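Local coordinates for putative calcium binding protein (Streptomyces coelicolor, PDB 3AKB), which binds calcium ions in EF-hand loops and probably takes part in calcium-mediated regulation, at residues 35-40 against 120-125; 61-66 against 82-87; 11-16 against 24-29; 98-103 against 152-157; 105-108 against 114-117. The protein carries 2 engineered substitutions. One frame throughout, in Å; residues are numbered along the deposited sequence. Where two conformers were deposited one is given.

Contact 1 (35-40 against 120-125); sequences AEFGVA and TARALT. With CA (calcium ion), chain J.
Arg122 grips Glu36 side-on with two nitrogens, one on the carboxylate and one on the main chain. NE makes a salt-bridged hydrogen bond to Glu36 OE2 at 2.9 Å, nearly straight at 162° and on the anti side of the carboxylate. NH2 donates to the backbone O of Glu36, also at 2.9 Å, but from above the carbonyl plane and at a more bent angle. Both acceptors lie close to the guanidinium plane, although the carboxylate is turned 77° from it. A bend at the third torsion of Arg122 (chi3 62°) lays the planar group flat on the Phe37 ring; Phe37 CE1 sits over the guanidinium centre, 3.6 Å from Arg122 CZ. Farther along, Phe37 CE2 meets Ala123 CB at 4.4 Å.

The last turn of helix 23-37, closed by a Schellman motif at Gly38, is thus joined to helix 117-126. Beside the pair, Thr125 OG1 binds a calcium ion at 2.6 Å, and a water on the same ion donates to Glu36 OE1. A leucine in place of Arg122 would probably leave Glu36 OE2 and Glu36 O without these donors and take from Asp119 its salt-bridge partner. Gripped at its edge by the carboxylate and carbonyl of Glu36, salt-bridged to Asp119 and faced by Phe37, the guanidinium is probably held in its rotation and likely to stay charged.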
# COMPACT_ATOMS: atom_id res chain seq x y z
N ALA A 35 -2.72 13.99 5.00
CA ALA A 35 -3.23 15.26 4.51
C ALA A 35 -4.67 15.13 3.99
O ALA A 35 -5.52 16.00 4.28
CB ALA A 35 -2.31 15.81 3.44
N GLU A 36 -4.96 14.02 3.29
CA GLU A 36 -6.30 13.78 2.75
C GLU A 36 -7.36 13.74 3.86
O GLU A 36 -8.48 14.26 3.68
CB GLU A 36 -6.30 12.47 1.93
CG GLU A 36 -7.67 11.96 1.47
CD GLU A 36 -8.34 12.90 0.50
OE1 GLU A 36 -7.63 13.43 -0.38
OE2 GLU A 36 -9.56 13.13 0.62
N PHE A 37 -7.01 13.10 4.97
CA PHE A 37 -7.93 12.93 6.10
C PHE A 37 -7.78 13.99 7.21
O PHE A 37 -8.51 13.96 8.20
CB PHE A 37 -7.80 11.52 6.65
CG PHE A 37 -8.42 10.51 5.75
CD1 PHE A 37 -9.80 10.28 5.79
CD2 PHE A 37 -7.65 9.86 4.78
CE1 PHE A 37 -10.37 9.36 4.90
CE2 PHE A 37 -8.22 8.96 3.88
CZ PHE A 37 -9.57 8.70 3.95
N GLY A 38 -6.85 14.92 7.05
CA GLY A 38 -6.66 15.96 8.07
C GLY A 38 -6.20 15.44 9.41
O GLY A 38 -6.52 16.02 10.48
N VAL A 39 -5.42 14.37 9.37
CA VAL A 39 -4.85 13.74 10.56
C VAL A 39 -3.41 14.22 10.72
O VAL A 39 -2.62 14.15 9.79
CB VAL A 39 -4.92 12.20 10.49
CG1 VAL A 39 -4.20 11.56 11.67
CG2 VAL A 39 -6.37 11.76 10.41
N ALA A 40 -3.10 14.77 11.90
CA ALA A 40 -1.78 15.36 12.13
C ALA A 40 -0.66 14.33 12.18
O ALA A 40 -0.81 13.26 12.76
CB ALA A 40 -1.77 16.19 13.42
N THR A 120 -12.37 4.60 1.63
CA THR A 120 -11.39 3.72 1.02
C THR A 120 -10.93 4.27 -0.33
O THR A 120 -9.72 4.26 -0.62
CB THR A 120 -11.96 2.31 0.89
OG1 THR A 120 -12.26 1.85 2.20
CG2 THR A 120 -10.93 1.36 0.24
N ALA A 121 -11.86 4.75 -1.15
CA ALA A 121 -11.50 5.38 -2.41
C ALA A 121 -10.57 6.58 -2.23
O ALA A 121 -9.59 6.75 -2.98
CB ALA A 121 -12.77 5.75 -3.21
N ARG A 122 -10.85 7.40 -1.21
CA ARG A 122 -10.00 8.57 -0.88
C ARG A 122 -8.59 8.13 -0.54
O ARG A 122 -7.62 8.76 -0.96
CB ARG A 122 -10.58 9.33 0.30
CG ARG A 122 -11.82 10.10 -0.07
CD ARG A 122 -12.49 10.68 1.20
NE ARG A 122 -11.64 11.64 1.92
CZ ARG A 122 -11.91 12.09 3.14
NH1 ARG A 122 -12.97 11.64 3.79
NH2 ARG A 122 -11.12 12.98 3.72
N ALA A 123 -8.49 7.06 0.24
CA ALA A 123 -7.17 6.53 0.56
C ALA A 123 -6.40 6.13 -0.69
O ALA A 123 -5.24 6.49 -0.86
CB ALA A 123 -7.26 5.32 1.54
N LEU A 124 -7.07 5.39 -1.58
CA LEU A 124 -6.45 4.97 -2.82
C LEU A 124 -5.99 6.15 -3.68
O LEU A 124 -4.91 6.08 -4.27
CB LEU A 124 -7.41 4.07 -3.60
CG LEU A 124 -7.67 2.75 -2.86
CD1 LEU A 124 -8.63 1.91 -3.70
CD2 LEU A 124 -6.39 1.97 -2.53
N THR A 125 -6.78 7.23 -3.73
CA THR A 125 -6.34 8.41 -4.49
C THR A 125 -5.12 9.07 -3.84
O THR A 125 -4.23 9.56 -4.54
CB THR A 125 -7.44 9.44 -4.75
OG1 THR A 125 -7.87 10.04 -3.52
CG2 THR A 125 -8.60 8.81 -5.48
CA CA J . -10.12 11.43 -3.64
O HOH W 1 -9.35 13.88 -2.52

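Contact 2 (61-66 against 82-87); sequences AGIADR and VKRLRD. With CA (calcium ion), chain F.
The guanidinium groups of Arg66 and Arg84 arrive from opposite directions and meet almost parallel, their planes 9° apart. NE of Arg84 lies over one face of the Arg66 group, and water 2 lies over a face of it too, toward the rim, while Ile63 O sits at the edge of the Arg84 group, near its plane. NH1 of Arg66 is 3.0 Å from NH2 of Arg84, and NH2 of Arg66 is 3.2 Å from NE of Arg84; since all four are donors, these are close like charges and not bonds. A bend at the second torsion of Arg66 (chi2 -58°) folds its chain back over the helix end, where NE and NH2 both reach Ile63 O weakly, NH2 at 3.1 Å. Water 2 donates to the same carbonyl, Ile63 O, at 2.9 Å and weakly accepts from Arg84 NE.

The two segments belong to one EF-hand, the helix-loop-helix of 44-64 and 74-87. At the start of its loop Asp65 OD1 binds calcium at 2.4 Å, the site being completed by Asp67, Asp69, the backbone O of Arg71, Glu76 and water. Beneath the arginines the helices touch through carbon. Ile63 CG2 lies against Arg84 CB at 3.8 Å, and Ile63 CD1 meets Leu85 CD2 at 4.2 Å. Phe92 of helix 89-107 packs on both Ile63 and Leu85.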
# COMPACT_ATOMS: atom_id res chain seq x y z
N ALA A 61 12.42 -3.72 0.96
CA ALA A 61 13.87 -3.62 0.80
C ALA A 61 14.53 -4.96 1.12
O ALA A 61 15.47 -5.37 0.42
CB ALA A 61 14.43 -2.49 1.67
N GLY A 62 14.05 -5.65 2.16
CA GLY A 62 14.61 -6.96 2.56
C GLY A 62 14.51 -8.00 1.45
O GLY A 62 15.42 -8.85 1.28
N ILE A 63 13.44 -7.93 0.68
CA ILE A 63 13.21 -8.84 -0.44
C ILE A 63 13.96 -8.42 -1.71
O ILE A 63 14.54 -9.27 -2.39
CB ILE A 63 11.69 -8.95 -0.76
CG1 ILE A 63 11.00 -9.77 0.34
CG2 ILE A 63 11.44 -9.52 -2.16
CD1 ILE A 63 9.53 -9.39 0.59
N ALA A 64 13.97 -7.12 -2.00
CA ALA A 64 14.32 -6.59 -3.34
C ALA A 64 15.62 -5.81 -3.46
O ALA A 64 16.20 -5.74 -4.56
CB ALA A 64 13.17 -5.73 -3.87
N ASP A 65 16.09 -5.22 -2.36
CA ASP A 65 17.27 -4.36 -2.42
C ASP A 65 18.52 -5.21 -2.28
O ASP A 65 19.13 -5.26 -1.22
CB ASP A 65 17.23 -3.28 -1.32
CG ASP A 65 18.43 -2.36 -1.36
OD1 ASP A 65 19.02 -2.20 -2.44
OD2 ASP A 65 18.78 -1.79 -0.31
N ARG A 66 18.93 -5.83 -3.38
CA ARG A 66 19.99 -6.84 -3.30
C ARG A 66 21.42 -6.29 -3.23
O ARG A 66 22.33 -7.01 -2.81
CB ARG A 66 19.79 -7.95 -4.34
CG ARG A 66 18.66 -8.94 -3.99
CD ARG A 66 18.88 -9.63 -2.62
NE ARG A 66 17.62 -10.02 -1.96
CZ ARG A 66 17.29 -11.27 -1.64
NH1 ARG A 66 18.13 -12.28 -1.89
NH2 ARG A 66 16.13 -11.52 -1.05
N VAL A 82 9.53 -9.72 -7.96
CA VAL A 82 8.29 -10.31 -8.50
C VAL A 82 8.10 -11.78 -8.11
O VAL A 82 7.04 -12.14 -7.59
CB VAL A 82 8.18 -10.12 -10.03
CG1 VAL A 82 6.93 -10.84 -10.59
CG2 VAL A 82 8.14 -8.65 -10.36
N LYS A 83 9.11 -12.61 -8.39
CA LYS A 83 9.03 -14.04 -8.05
C LYS A 83 8.89 -14.24 -6.55
O LYS A 83 8.03 -14.98 -6.09
CB LYS A 83 10.24 -14.83 -8.58
CG LYS A 83 10.33 -16.24 -7.96
CD LYS A 83 11.35 -17.15 -8.63
CE LYS A 83 11.70 -18.33 -7.72
NZ LYS A 83 12.49 -17.92 -6.50
N ARG A 84 9.76 -13.57 -5.79
CA ARG A 84 9.72 -13.69 -4.33
C ARG A 84 8.36 -13.28 -3.76
O ARG A 84 7.83 -13.94 -2.88
CB ARG A 84 10.88 -12.92 -3.69
CG ARG A 84 12.27 -13.46 -4.04
CD ARG A 84 13.24 -13.28 -2.89
NE ARG A 84 14.63 -13.15 -3.33
CZ ARG A 84 15.47 -14.17 -3.51
NH1 ARG A 84 15.07 -15.42 -3.31
NH2 ARG A 84 16.71 -13.94 -3.91
N LEU A 85 7.78 -12.19 -4.28
CA LEU A 85 6.45 -11.77 -3.84
C LEU A 85 5.39 -12.81 -4.20
O LEU A 85 4.53 -13.12 -3.37
CB LEU A 85 6.06 -10.42 -4.44
CG LEU A 85 6.82 -9.21 -3.90
CD1 LEU A 85 6.39 -7.97 -4.67
CD2 LEU A 85 6.59 -9.04 -2.41
N ARG A 86 5.47 -13.34 -5.43
CA ARG A 86 4.53 -14.36 -5.90
C ARG A 86 4.65 -15.64 -5.08
O ARG A 86 3.63 -16.28 -4.78
CB ARG A 86 4.77 -14.67 -7.39
CG ARG A 86 3.91 -15.84 -7.92
CD ARG A 86 4.29 -16.26 -9.34
NE ARG A 86 4.27 -15.13 -10.25
CZ ARG A 86 5.32 -14.71 -10.95
NH1 ARG A 86 6.50 -15.34 -10.89
NH2 ARG A 86 5.19 -13.66 -11.73
N ASP A 87 5.87 -16.00 -4.70
CA ASP A 87 6.12 -17.22 -3.92
C ASP A 87 5.67 -17.14 -2.46
O ASP A 87 5.13 -18.11 -1.93
CB ASP A 87 7.58 -17.65 -4.02
CG ASP A 87 7.95 -18.23 -5.38
OD1 ASP A 87 7.07 -18.41 -6.24
OD2 ASP A 87 9.15 -18.50 -5.58
CA CA F . 19.42 -1.37 -4.68
O HOH W 2 15.22 -10.35 -4.97
O HOH W 3 20.33 -0.21 -6.72

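Contact 3 (11-16 against 24-29); sequences TTFDQD and SDFSGA. With CA (calcium ion), chain E.
Gln15 and Asp25 bring the two main chains together, their CA atoms 5.1 Å apart. The chain leaves helix 2-13 at Asp14, the centre of an inverse gamma turn; beyond it the N-H of Asp16 meets Asp25 OD1. That bond, 3.0 Å from Asp16 N to Asp25 OD1 and straight at 165°, meets the oxygen nearly along its C-O axis.

The Asp25 carboxylate clasps calcium with both oxygens, OD1 at 2.6 Å and OD2 at 2.4 Å from the ion. Asp14 adds OD1 at 2.3 Å, and Asp16, its CG set between the backbone N and carbonyl carbon (chi1 71°), adds its own OD1. Asn18, the backbone O of His20 and water 5 complete this EF-hand site; Gly19 N holds Asp14 OD2, and Asp22 N holds Asp25 OD2. Away from the ion, Phe13 CD1 touches Phe26 CZ at 3.6 Å, the rings oblique with planes 33° apart, and Ile21 and Leu60 pack on both. Gln15 CG lies by Ala29 CB, while NE2 bonds to Thr12 O at 2.8 Å.

Three carboxylates converge where they would otherwise repel, so the metal probably supplies the balancing charge, while backbone N-H groups are likely to set how Asp14 and Asp25 are turned.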
# COMPACT_ATOMS: atom_id res chain seq x y z
N THR A 11 5.00 0.78 -10.10
CA THR A 11 4.48 2.13 -10.04
C THR A 11 3.75 2.41 -8.71
O THR A 11 3.86 3.52 -8.17
CB THR A 11 3.53 2.41 -11.24
OG1 THR A 11 4.25 2.24 -12.47
CG2 THR A 11 2.95 3.83 -11.20
N THR A 12 3.03 1.42 -8.20
CA THR A 12 2.31 1.58 -6.95
C THR A 12 3.31 1.88 -5.83
O THR A 12 3.05 2.72 -4.96
CB THR A 12 1.48 0.32 -6.61
OG1 THR A 12 0.49 0.12 -7.63
CG2 THR A 12 0.81 0.48 -5.25
N PHE A 13 4.47 1.24 -5.85
CA PHE A 13 5.49 1.49 -4.81
C PHE A 13 6.29 2.77 -5.09
O PHE A 13 6.67 3.50 -4.17
CB PHE A 13 6.47 0.31 -4.71
CG PHE A 13 5.90 -0.92 -4.03
CD1 PHE A 13 5.27 -0.84 -2.79
CD2 PHE A 13 6.08 -2.18 -4.62
CE1 PHE A 13 4.79 -2.03 -2.16
CE2 PHE A 13 5.60 -3.37 -4.00
CZ PHE A 13 4.95 -3.28 -2.76
N ASP A 14 6.54 3.03 -6.38
CA ASP A 14 7.32 4.20 -6.80
C ASP A 14 6.40 5.42 -6.86
O ASP A 14 6.13 5.98 -7.92
CB ASP A 14 8.00 3.94 -8.15
CG ASP A 14 8.87 5.08 -8.58
OD1 ASP A 14 9.32 5.86 -7.70
OD2 ASP A 14 9.12 5.22 -9.82
N GLN A 15 5.99 5.85 -5.66
CA GLN A 15 5.00 6.90 -5.51
C GLN A 15 5.39 8.23 -6.15
O GLN A 15 4.52 8.92 -6.68
CB GLN A 15 4.67 7.07 -4.02
CG GLN A 15 3.79 5.93 -3.48
CD GLN A 15 2.33 6.10 -3.86
OE1 GLN A 15 1.76 7.18 -3.66
NE2 GLN A 15 1.70 5.06 -4.37
N ASP A 16 6.69 8.57 -6.14
CA ASP A 16 7.14 9.83 -6.75
C ASP A 16 7.54 9.70 -8.23
O ASP A 16 7.90 10.69 -8.90
CB ASP A 16 8.20 10.52 -5.89
CG ASP A 16 9.53 9.79 -5.89
OD1 ASP A 16 9.78 8.89 -6.73
OD2 ASP A 16 10.36 10.18 -5.03
N SER A 24 11.54 7.27 1.09
CA SER A 24 10.79 8.51 0.91
C SER A 24 9.51 8.31 0.08
O SER A 24 8.54 9.06 0.24
CB SER A 24 11.63 9.63 0.32
OG SER A 24 12.11 9.26 -0.94
N ASP A 25 9.48 7.30 -0.78
CA ASP A 25 8.23 7.01 -1.51
C ASP A 25 7.14 6.64 -0.52
O ASP A 25 5.98 7.08 -0.66
CB ASP A 25 8.44 5.84 -2.47
CG ASP A 25 9.15 6.22 -3.78
OD1 ASP A 25 8.70 7.15 -4.51
OD2 ASP A 25 10.18 5.56 -4.09
N PHE A 26 7.52 5.84 0.47
CA PHE A 26 6.60 5.35 1.51
C PHE A 26 6.20 6.44 2.50
O PHE A 26 5.02 6.58 2.82
CB PHE A 26 7.22 4.16 2.24
CG PHE A 26 7.21 2.89 1.43
CD1 PHE A 26 6.18 1.95 1.60
CD2 PHE A 26 8.24 2.60 0.52
CE1 PHE A 26 6.16 0.78 0.87
CE2 PHE A 26 8.21 1.42 -0.21
CZ PHE A 26 7.16 0.52 -0.04
N SER A 27 7.17 7.23 2.97
CA SER A 27 6.84 8.32 3.86
C SER A 27 6.00 9.37 3.14
O SER A 27 5.13 9.96 3.76
CB SER A 27 8.07 8.94 4.51
OG SER A 27 8.94 9.50 3.55
N GLY A 28 6.24 9.58 1.84
CA GLY A 28 5.45 10.54 1.07
C GLY A 28 4.00 10.08 0.93
O GLY A 28 3.07 10.92 0.95
N ALA A 29 3.81 8.76 0.80
CA ALA A 29 2.49 8.15 0.74
C ALA A 29 1.77 8.37 2.08
O ALA A 29 0.59 8.73 2.10
CB ALA A 29 2.58 6.64 0.39
CA CA E . 10.69 6.78 -6.14
O HOH W 4 10.33 10.64 -2.46
O HOH W 5 12.05 8.12 -4.75

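Contact 4 (98-103 against 152-157); sequences PFLHAA and TEIVPA. With CA (calcium ion), chain I.
Leu100 carries the first segment's whole share of the contact, meeting Ile154 and Val155 of helix 151-161. Just before it helix 89-107 is kinked, the nitrogens of Pro98 and Phe99 lacking bonds to the preceding turn, and Phe99 is directed onto Leu49 and Ala53 of helix 44-64. Leu100 then presents several carbons in succession. Its CB lies 3.8 Å from Ile154 CD1, and CD2 is 4.1 Å from that same Ile154 methyl, the two side chains sliding past each other in opposite directions. The CD1 branch turns instead to Val155, meeting CG2 at 3.9 Å as the two side chains cross at a slant. On Ile154 the CG1 arm stands between the backbone N and the carbonyl carbon (chi1 69°), a less common setting that extends CD1 to Leu100. Past Leu100, Ala102 and Ala103 contact Leu49, so the helix is packed on two sides.

Phe158 also covers Leu100, while Leu104 packs on Ile154. One residue ahead of Ile154, Glu153 binds calcium through both carboxylate oxygens, OE2 at 2.4 Å from the ion, in the EF-hand site of Asp142, Asp144, Asp146 and the backbone O of Lys148. The chemistry across the contact is purely apolar: aliphatic carbons of branched side chains join the helix after this calcium loop to helix 89-107.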
# COMPACT_ATOMS: atom_id res chain seq x y z
N PRO A 98 0.94 -3.76 9.75
CA PRO A 98 0.94 -2.53 10.59
C PRO A 98 0.57 -1.27 9.81
O PRO A 98 -0.23 -0.45 10.31
CB PRO A 98 2.38 -2.46 11.11
CG PRO A 98 2.77 -3.96 11.13
CD PRO A 98 2.22 -4.49 9.86
N PHE A 99 1.09 -1.14 8.59
CA PHE A 99 0.70 -0.02 7.73
C PHE A 99 -0.80 -0.04 7.43
O PHE A 99 -1.49 0.97 7.56
CB PHE A 99 1.47 -0.04 6.41
CG PHE A 99 1.04 1.04 5.44
CD1 PHE A 99 1.37 2.37 5.67
CD2 PHE A 99 0.29 0.72 4.30
CE1 PHE A 99 0.97 3.38 4.77
CE2 PHE A 99 -0.10 1.72 3.41
CZ PHE A 99 0.24 3.03 3.64
N LEU A 100 -1.31 -1.20 7.02
CA LEU A 100 -2.72 -1.29 6.65
C LEU A 100 -3.65 -1.06 7.84
O LEU A 100 -4.68 -0.40 7.73
CB LEU A 100 -3.00 -2.63 5.95
CG LEU A 100 -2.24 -2.85 4.63
CD1 LEU A 100 -2.40 -4.31 4.17
CD2 LEU A 100 -2.71 -1.90 3.54
N HIS A 101 -3.27 -1.57 9.01
CA HIS A 101 -4.04 -1.32 10.22
C HIS A 101 -4.08 0.17 10.56
O HIS A 101 -5.14 0.74 10.89
CB HIS A 101 -3.43 -2.09 11.38
CG HIS A 101 -4.25 -2.06 12.63
ND1 HIS A 101 -4.04 -1.19 13.68
CD2 HIS A 101 -5.31 -2.83 12.99
CE1 HIS A 101 -4.94 -1.42 14.62
NE2 HIS A 101 -5.71 -2.42 14.23
N ALA A 102 -2.91 0.81 10.47
CA ALA A 102 -2.81 2.25 10.73
C ALA A 102 -3.59 3.09 9.73
O ALA A 102 -4.18 4.12 10.09
CB ALA A 102 -1.34 2.66 10.78
N ALA A 103 -3.60 2.64 8.47
CA ALA A 103 -4.32 3.32 7.41
C ALA A 103 -5.81 3.24 7.67
O ALA A 103 -6.53 4.23 7.51
CB ALA A 103 -3.96 2.69 6.05
N THR A 152 -9.81 -7.52 7.31
CA THR A 152 -9.90 -8.88 6.77
C THR A 152 -10.18 -8.86 5.27
O THR A 152 -10.01 -9.88 4.57
CB THR A 152 -10.92 -9.76 7.52
OG1 THR A 152 -12.21 -9.16 7.41
CG2 THR A 152 -10.54 -9.88 8.99
N GLU A 153 -10.60 -7.71 4.76
CA GLU A 153 -10.78 -7.52 3.31
C GLU A 153 -9.49 -6.99 2.67
O GLU A 153 -9.04 -7.53 1.66
CB GLU A 153 -11.99 -6.62 3.00
CG GLU A 153 -13.34 -7.35 3.32
CD GLU A 153 -14.57 -6.46 3.37
OE1 GLU A 153 -14.46 -5.28 3.74
OE2 GLU A 153 -15.71 -6.94 3.07
N ILE A 154 -8.87 -5.97 3.27
CA ILE A 154 -7.71 -5.36 2.63
C ILE A 154 -6.41 -6.17 2.71
O ILE A 154 -5.61 -6.10 1.78
CB ILE A 154 -7.49 -3.88 3.03
CG1 ILE A 154 -7.04 -3.72 4.49
CG2 ILE A 154 -8.74 -3.06 2.79
CD1 ILE A 154 -6.63 -2.27 4.81
N VAL A 155 -6.18 -6.91 3.78
CA VAL A 155 -4.90 -7.60 3.86
C VAL A 155 -4.76 -8.69 2.78
O VAL A 155 -3.78 -8.69 2.05
CB VAL A 155 -4.54 -8.07 5.30
CG1 VAL A 155 -3.21 -8.81 5.32
CG2 VAL A 155 -4.46 -6.86 6.23
N PRO A 156 -5.77 -9.59 2.63
CA PRO A 156 -5.65 -10.54 1.51
C PRO A 156 -5.72 -9.89 0.12
O PRO A 156 -5.08 -10.37 -0.82
CB PRO A 156 -6.84 -11.49 1.72
CG PRO A 156 -7.78 -10.76 2.55
CD PRO A 156 -6.97 -9.85 3.44
N ALA A 157 -6.45 -8.78 -0.03
CA ALA A 157 -6.44 -8.07 -1.33
C ALA A 157 -5.04 -7.52 -1.65
O ALA A 157 -4.60 -7.54 -2.80
CB ALA A 157 -7.45 -6.95 -1.34
CA CA I . -17.15 -5.16 3.90
O HOH W 6 -16.90 -5.75 6.07

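Contact 5 (105-108 against 114-117); sequences GVAD and AVTV. With CA (calcium ion), chain C.
Asp108 swings its carboxylate away from its backbone N (chi1 172°), which puts OD1 beside Ala114 O, 3.2 Å off, where both bind one calcium ion. Val115 likewise sets CG1 anti to its own N (chi1 174°), which turns its methyls against Ala107 and the backbone of Asp108. This is the calcium loop of an EF-hand, between helix 89-107 and helix 117-126. Asp108 OD1 and Ala114 O each lie 2.3 Å from the metal; Asp110, Asp112 and two waters supply the other ligands. The two oxygens are not bonded to each other, being fellow ligands. Gly111 N donates to Asp108 OD1 and Gly113 N to Asp108 OD2, so loop amides hold the carboxylate in its turn.

Beneath the ion the contact becomes apolar. Val115 CG1 rests on Ala107 CB at 3.8 Å, and CG2 lies 3.9 Å from Asp108 N. A glycine in place of Val115 would probably open a gap against Ala107 and leave the start of the loop less firmly seated. The main chain of Val115 is hydrogen-bonded to Val149 of the neighbouring calcium loop, as in paired EF-hands. Thr116 is the N-cap of helix 117-126, its OG1 accepting from Asp119 N. Alongside, water 7 joins the segments, giving a hydrogen to Ala107 O at 2.8 Å and taking one from Thr116 N at 3.0 Å.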
# COMPACT_ATOMS: atom_id res chain seq x y z
N GLY A 105 -7.16 3.14 10.56
CA GLY A 105 -7.41 4.08 11.67
C GLY A 105 -7.52 5.50 11.16
O GLY A 105 -8.37 6.28 11.61
N VAL A 106 -6.64 5.86 10.23
CA VAL A 106 -6.68 7.20 9.64
C VAL A 106 -7.96 7.48 8.87
O VAL A 106 -8.50 8.60 8.93
CB VAL A 106 -5.43 7.43 8.74
CG1 VAL A 106 -5.54 8.71 7.95
CG2 VAL A 106 -4.19 7.47 9.60
N ALA A 107 -8.43 6.46 8.14
CA ALA A 107 -9.60 6.60 7.27
C ALA A 107 -10.95 6.42 8.00
O ALA A 107 -12.01 6.59 7.39
CB ALA A 107 -9.49 5.65 6.07
N ASP A 108 -10.89 6.06 9.28
CA ASP A 108 -12.09 5.96 10.13
C ASP A 108 -12.41 7.34 10.70
O ASP A 108 -11.82 7.76 11.68
CB ASP A 108 -11.83 4.95 11.25
CG ASP A 108 -12.94 4.92 12.28
OD1 ASP A 108 -14.03 5.48 12.00
OD2 ASP A 108 -12.73 4.28 13.34
N ALA A 114 -14.71 1.40 11.84
CA ALA A 114 -15.08 0.99 10.50
C ALA A 114 -14.77 2.08 9.48
O ALA A 114 -14.72 3.25 9.81
CB ALA A 114 -16.53 0.61 10.45
N VAL A 115 -14.55 1.67 8.24
CA VAL A 115 -14.19 2.60 7.17
C VAL A 115 -15.17 2.38 6.01
O VAL A 115 -15.42 1.24 5.62
CB VAL A 115 -12.74 2.35 6.69
CG1 VAL A 115 -12.40 3.20 5.49
CG2 VAL A 115 -11.78 2.61 7.82
N THR A 116 -15.71 3.47 5.48
CA THR A 116 -16.62 3.36 4.33
C THR A 116 -15.89 3.05 3.02
O THR A 116 -14.71 3.34 2.85
CB THR A 116 -17.44 4.64 4.14
OG1 THR A 116 -16.57 5.71 3.78
CG2 THR A 116 -18.18 5.03 5.43
N VAL A 117 -16.64 2.51 2.06
CA VAL A 117 -16.14 2.41 0.68
C VAL A 117 -15.67 3.79 0.13
O VAL A 117 -14.60 3.89 -0.51
CB VAL A 117 -17.24 1.78 -0.22
CG1 VAL A 117 -16.87 1.92 -1.71
CG2 VAL A 117 -17.41 0.31 0.12
CA CA C . -15.93 4.87 10.85
O HOH W 7 -14.68 5.92 6.77
O HOH W 8 -17.99 4.51 9.79
O HOH W 9 -15.73 6.56 9.28

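Four of the five contacts carry ligands of EF-hand calcium ions, and the fifth, contact 1, supplies Thr125 OG1 to a separate calcium ion outside the EF-hand loops. Contacts 2, 3 and 5 each close one helix-loop-helix, whereas contacts 1 and 4 tie separate helices together. Contact 1 shares helix 23-37 with contact 3, their centres 15 Å apart, and touches contact 5 directly: the Phe37 ring packs on Ala107, with Phe37 CE1 3.7 Å from Ala107 CA. Contacts 4 and 5 follow one another on helix 89-107, centres 11 Å apart. Contact 2 lies across the chain's centre from contact 5, about 30 Å between centres, so the calcium sites are spread along the molecule.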